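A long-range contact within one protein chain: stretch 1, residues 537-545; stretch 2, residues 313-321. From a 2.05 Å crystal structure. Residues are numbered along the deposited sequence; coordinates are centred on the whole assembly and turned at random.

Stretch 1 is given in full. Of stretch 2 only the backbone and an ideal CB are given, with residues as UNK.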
ATOM      1  N   ASN A 537     -12.774  -2.373   6.936  1.00 35.88           N
ATOM      2  CA  ASN A 537     -13.797  -1.676   7.696  1.00 34.28           C
ATOM      3  C   ASN A 537     -13.128  -0.716   8.669  1.00 41.52           C
ATOM      4  O   ASN A 537     -11.900  -0.725   8.821  1.00 33.99           O
ATOM      5  CB  ASN A 537     -14.760  -2.682   8.384  1.00 33.68           C
ATOM      6  CG  ASN A 537     -14.157  -3.423   9.582  1.00 37.34           C
ATOM      7  OD1 ASN A 537     -13.434  -2.859  10.405  1.00 39.62           O
ATOM      8  ND2 ASN A 537     -14.488  -4.706   9.689  1.00 32.85           N
ATOM      9  N   PRO A 538     -13.908   0.190   9.301  1.00 40.20           N
ATOM     10  CA  PRO A 538     -13.292   1.273  10.088  1.00 37.82           C
ATOM     11  C   PRO A 538     -12.490   0.866  11.320  1.00 38.77           C
ATOM     12  O   PRO A 538     -11.955   1.755  11.984  1.00 42.62           O
ATOM     13  CB  PRO A 538     -14.500   2.122  10.497  1.00 36.58           C
ATOM     14  CG  PRO A 538     -15.442   1.938   9.373  1.00 43.30           C
ATOM     15  CD  PRO A 538     -15.312   0.497   8.982  1.00 37.26           C
ATOM     16  N   ALA A 539     -12.384  -0.422  11.657  1.00 33.05           N
ATOM     17  CA  ALA A 539     -11.587  -0.793  12.829  1.00 35.15           C
ATOM     18  C   ALA A 539     -10.080  -0.801  12.554  1.00 28.13           C
ATOM     19  O   ALA A 539      -9.287  -0.803  13.505  1.00 32.48           O
ATOM     20  CB  ALA A 539     -12.019  -2.161  13.356  1.00 35.01           C
ATOM     21  N   ALA A 540      -9.668  -0.809  11.289  1.00 29.46           N
ATOM     22  CA  ALA A 540      -8.252  -0.862  10.933  1.00 27.76           C
ATOM     23  C   ALA A 540      -8.130  -0.652   9.438  1.00 32.95           C
ATOM     24  O   ALA A 540      -8.960  -1.159   8.678  1.00 32.81           O
ATOM     25  CB  ALA A 540      -7.620  -2.209  11.322  1.00 30.81           C
ATOM     26  N   ASN A 541      -7.108   0.100   9.018  1.00 31.15           N
ATOM     27  CA  ASN A 541      -6.874   0.308   7.599  1.00 32.07           C
ATOM     28  C   ASN A 541      -5.834  -0.662   7.033  1.00 34.91           C
ATOM     29  O   ASN A 541      -5.455  -0.538   5.868  1.00 32.65           O
ATOM     30  CB  ASN A 541      -6.473   1.768   7.323  1.00 30.37           C
ATOM     31  CG  ASN A 541      -4.998   2.086   7.703  1.00 32.67           C
ATOM     32  OD1 ASN A 541      -4.298   1.273   8.309  1.00 33.53           O
ATOM     33  ND2 ASN A 541      -4.531   3.270   7.304  1.00 28.69           N
ATOM     34  N   ALA A 542      -5.398  -1.641   7.825  1.00 33.79           N
ATOM     35  CA  ALA A 542      -4.415  -2.626   7.399  1.00 33.12           C
ATOM     36  C   ALA A 542      -4.685  -3.936   8.126  1.00 37.86           C
ATOM     37  O   ALA A 542      -5.343  -3.965   9.172  1.00 36.26           O
ATOM     38  CB  ALA A 542      -2.981  -2.148   7.675  1.00 26.99           C
ATOM     39  N   ALA A 543      -4.180  -5.023   7.547  1.00 32.68           N
ATOM     40  CA  ALA A 543      -4.249  -6.351   8.138  1.00 31.61           C
ATOM     41  C   ALA A 543      -2.888  -6.777   8.664  1.00 36.06           C
ATOM     42  O   ALA A 543      -1.859  -6.522   8.027  1.00 29.79           O
ATOM     43  CB  ALA A 543      -4.719  -7.390   7.123  1.00 24.48           C
ATOM     44  N   LEU A 544      -2.897  -7.461   9.807  1.00 33.70           N
ATOM     45  CA  LEU A 544      -1.708  -8.090  10.384  1.00 35.48           C
ATOM     46  C   LEU A 544      -1.761  -9.579  10.057  1.00 35.27           C
ATOM     47  O   LEU A 544      -2.574 -10.313  10.629  1.00 32.08           O
ATOM     48  CB  LEU A 544      -1.657  -7.886  11.896  1.00 35.75           C
ATOM     49  CG  LEU A 544      -1.655  -6.506  12.545  1.00 42.47           C
ATOM     50  CD1 LEU A 544      -1.679  -6.653  14.077  1.00 45.06           C
ATOM     51  CD2 LEU A 544      -0.443  -5.683  12.086  1.00 42.61           C
ATOM     52  N   ALA A 545      -0.947 -10.030   9.098  1.00 33.34           N
ATOM     53  CA  ALA A 545      -0.143  -9.190   8.214  1.00 34.82           C
ATOM     54  C   ALA A 545      -0.296  -9.743   6.796  1.00 37.43           C
ATOM     55  O   ALA A 545      -0.632 -10.919   6.621  1.00 36.30           O
ATOM     56  CB  ALA A 545       1.324  -9.177   8.639  1.00 32.50           C
ATOM     57  N   UNK A 313       3.048   7.051   5.174  1.00 29.89           N
ATOM     58  CA  UNK A 313       2.162   5.894   5.066  1.00 33.14           C
ATOM     59  C   UNK A 313       1.692   5.528   6.461  1.00 27.57           C
ATOM     60  O   UNK A 313       2.518   5.258   7.340  1.00 27.49           O
ATOM     61  CB  UNK A 313       2.861   4.711   4.393  1.00 33.14           C
ATOM     62  N   UNK A 314       0.379   5.534   6.676  1.00 23.23           N
ATOM     63  CA  UNK A 314      -0.211   5.373   7.999  1.00 24.78           C
ATOM     64  C   UNK A 314      -0.949   4.040   8.069  1.00 31.08           C
ATOM     65  O   UNK A 314      -1.825   3.761   7.238  1.00 26.85           O
ATOM     66  CB  UNK A 314      -1.156   6.533   8.320  1.00 24.78           C
ATOM     67  N   UNK A 315      -0.595   3.223   9.060  1.00 25.84           N
ATOM     68  CA  UNK A 315      -1.241   1.944   9.331  1.00 25.18           C
ATOM     69  C   UNK A 315      -1.894   2.027  10.697  1.00 28.93           C
ATOM     70  O   UNK A 315      -1.228   2.361  11.679  1.00 24.90           O
ATOM     71  CB  UNK A 315      -0.244   0.785   9.266  1.00 25.18           C
ATOM     72  N   UNK A 316      -3.196   1.742  10.765  1.00 26.90           N
ATOM     73  CA  UNK A 316      -3.943   2.003  11.986  1.00 27.22           C
ATOM     74  C   UNK A 316      -4.708   0.765  12.416  1.00 30.48           C
ATOM     75  O   UNK A 316      -5.186  -0.007  11.572  1.00 27.71           O
ATOM     76  CB  UNK A 316      -4.901   3.180  11.792  1.00 27.22           C
ATOM     77  N   UNK A 317      -4.777   0.589  13.740  1.00 36.10           N
ATOM     78  CA  UNK A 317      -5.712  -0.294  14.441  1.00 44.56           C
ATOM     79  C   UNK A 317      -6.566   0.588  15.337  1.00 40.35           C
ATOM     80  O   UNK A 317      -6.032   1.283  16.209  1.00 37.28           O
ATOM     81  CB  UNK A 317      -4.986  -1.373  15.246  1.00 44.56           C
ATOM     82  N   UNK A 318      -7.881   0.561  15.129  1.00 29.81           N
ATOM     83  CA  UNK A 318      -8.805   1.455  15.816  1.00 34.89           C
ATOM     84  C   UNK A 318      -9.886   0.621  16.518  1.00 36.89           C
ATOM     85  O   UNK A 318      -9.767  -0.595  16.662  1.00 46.39           O
ATOM     86  CB  UNK A 318      -9.432   2.448  14.835  1.00 34.89           C
ATOM     87  N   UNK A 319     -10.950   1.279  16.946  1.00 45.08           N
ATOM     88  CA  UNK A 319     -12.010   0.592  17.673  1.00 45.44           C
ATOM     89  C   UNK A 319     -13.040   0.013  16.718  1.00 39.85           C
ATOM     90  O   UNK A 319     -13.249   0.520  15.614  1.00 42.18           O
ATOM     91  CB  UNK A 319     -12.686   1.545  18.661  1.00 45.44           C
ATOM     92  N   UNK A 320     -13.696  -1.058  17.156  1.00 37.14           N
ATOM     93  CA  UNK A 320     -14.816  -1.593  16.411  1.00 33.86           C
ATOM     94  C   UNK A 320     -15.789  -2.249  17.362  1.00 34.15           C
ATOM     95  O   UNK A 320     -15.594  -2.243  18.579  1.00 32.97           O
ATOM     96  CB  UNK A 320     -14.344  -2.587  15.347  1.00 33.86           C
ATOM     97  N   UNK A 321     -16.841  -2.828  16.787  1.00 35.03           N
ATOM     98  CA  UNK A 321     -17.923  -3.472  17.529  1.00 29.12           C
ATOM     99  C   UNK A 321     -17.861  -4.956  17.200  1.00 26.09           C
ATOM    100  O   UNK A 321     -18.244  -5.376  16.100  1.00 27.06           O
ATOM    101  CB  UNK A 321     -19.288  -2.876  17.182  1.00 29.12           C
TER

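Position 313 opens a strand, and nothing of stretch 1 lies within 5.5 Å of its ideal CB, so the contact asks little here beyond a residue that tolerates extended angles. It is Q313.

At 314 the CB points sideways, 4.8 Å from N541 ND2. The demand falls on the backbone: its O accepts from N541 ND2 at 2.8 Å, which any side chain permits, and a beta-branched residue would suit the strand. The residue is V314.

Position 315 also points sideways, its ideal CB 4.3 Å from A542 CB and 4.2 Å from N541 OD1. A small methyl neighbour leaves room for something apolar, flat or branched. Y315 lays the edge of its ring against that methyl, with CD1 4.0 Å from A542 CB, and its OH donates to Q313 OE1.

Position 316 is gripped by its backbone. Its N donates to N541 OD1 at 2.7 Å, and its O accepts from N541 N at 3.2 Å. The amide of N541 thus reads two strand positions, taking the N of 316 and giving to the O of 314. With the ideal CB of 316 4.0 Å from N541 OD1, a compact side chain fits; serine, threonine or valine would be plausible. The deposited T316, rotamer p, brings OG1 to 3.3 Å from N541 CG, and that hydroxyl is hydrogen-bonded elsewhere in the structure.

At 317, bridged to A540, the CB points away, so a chain that bends back is needed for its end to come nearer. Glutamate, glutamine or methionine could do so. E317, with chi1 and chi2 both m, returns to place OE2 3.6 Å from L544 CG and OE1 4.0 Å from A540 CB.

The N of 318 donates to A539 O at 2.5 Å, a short bond. Its ideal CB lies 3.9 Å from P538 O and 3.5 Å from A539 O, an acceptor-rich surface that favours a long chain with a donor at its tip. K318 runs along the turn, CE 3.3 Å from P538 O, and its NZ donates to a water that in turn donates to N537 O.

Position 319 points away and leaves the side chain free; A319 contributes its O, linked to P538 O by a second water.

At 320 the backbone angles (-150/-177) would admit any residue, but an ideal CB would sit a tight 3.1 Å from A539 CB, which favours glycine. G320 passes its CA 4.2 Å from A539 CB.

At 321 nothing of stretch 1 lies within 5.5 Å of the ideal CB, so this contact sets no preference; it is V321.

Stretch 2, residues 313-321: QVYTEKAGV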
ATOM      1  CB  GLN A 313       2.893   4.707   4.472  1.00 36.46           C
ATOM      2  CG  GLN A 313       3.371   4.905   3.102  1.00 51.36           C
ATOM      3  CD  GLN A 313       4.503   3.963   2.836  1.00 63.98           C
ATOM      4  OE1 GLN A 313       4.535   2.847   3.359  1.00 66.34           O
ATOM      5  NE2 GLN A 313       5.476   4.422   2.090  1.00 65.70           N
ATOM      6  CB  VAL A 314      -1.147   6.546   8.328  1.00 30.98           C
ATOM      7  CG1 VAL A 314      -1.692   6.412   9.741  1.00 29.24           C
ATOM      8  CG2 VAL A 314      -0.399   7.851   8.179  1.00 34.85           C
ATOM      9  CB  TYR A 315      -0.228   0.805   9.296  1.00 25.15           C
ATOM     10  CG  TYR A 315       0.618   0.820   8.042  1.00 22.61           C
ATOM     11  CD1 TYR A 315       0.215   0.120   6.909  1.00 25.53           C
ATOM     12  CD2 TYR A 315       1.810   1.537   7.987  1.00 25.60           C
ATOM     13  CE1 TYR A 315       0.965   0.120   5.758  1.00 30.33           C
ATOM     14  CE2 TYR A 315       2.576   1.558   6.830  1.00 27.25           C
ATOM     15  CZ  TYR A 315       2.143   0.849   5.715  1.00 33.33           C
ATOM     16  OH  TYR A 315       2.882   0.837   4.560  1.00 31.76           O
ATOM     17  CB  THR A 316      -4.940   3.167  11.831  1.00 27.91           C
ATOM     18  OG1 THR A 316      -5.846   2.887  10.752  1.00 32.12           O
ATOM     19  CG2 THR A 316      -4.218   4.495  11.571  1.00 31.03           C
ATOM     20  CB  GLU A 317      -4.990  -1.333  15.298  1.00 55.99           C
ATOM     21  CG  GLU A 317      -4.036  -2.261  14.575  1.00 65.20           C
ATOM     22  CD  GLU A 317      -4.758  -3.460  14.000  1.00 68.72           C
ATOM     23  OE1 GLU A 317      -5.861  -3.767  14.502  1.00 69.92           O
ATOM     24  OE2 GLU A 317      -4.220  -4.105  13.074  1.00 66.77           O
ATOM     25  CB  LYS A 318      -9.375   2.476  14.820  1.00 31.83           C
ATOM     26  CG  LYS A 318      -8.268   3.323  14.120  1.00 34.32           C
ATOM     27  CD  LYS A 318      -8.766   4.027  12.849  1.00 30.04           C
ATOM     28  CE  LYS A 318      -8.960   3.069  11.685  1.00 32.29           C
ATOM     29  NZ  LYS A 318      -9.295   3.813  10.431  1.00 31.33           N
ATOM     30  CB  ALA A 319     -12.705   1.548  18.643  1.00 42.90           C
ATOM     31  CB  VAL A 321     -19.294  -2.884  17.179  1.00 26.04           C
ATOM     32  CG1 VAL A 321     -20.411  -3.646  17.922  1.00 29.20           C
ATOM     33  CG2 VAL A 321     -19.323  -1.395  17.524  1.00 34.09           C
TER
HETATM   34  O   HOH W   1     -10.129   1.855   8.192  1.00 39.05           O
HETATM   35  O   HOH W   2     -13.449   2.613  14.071  1.00 51.65           O
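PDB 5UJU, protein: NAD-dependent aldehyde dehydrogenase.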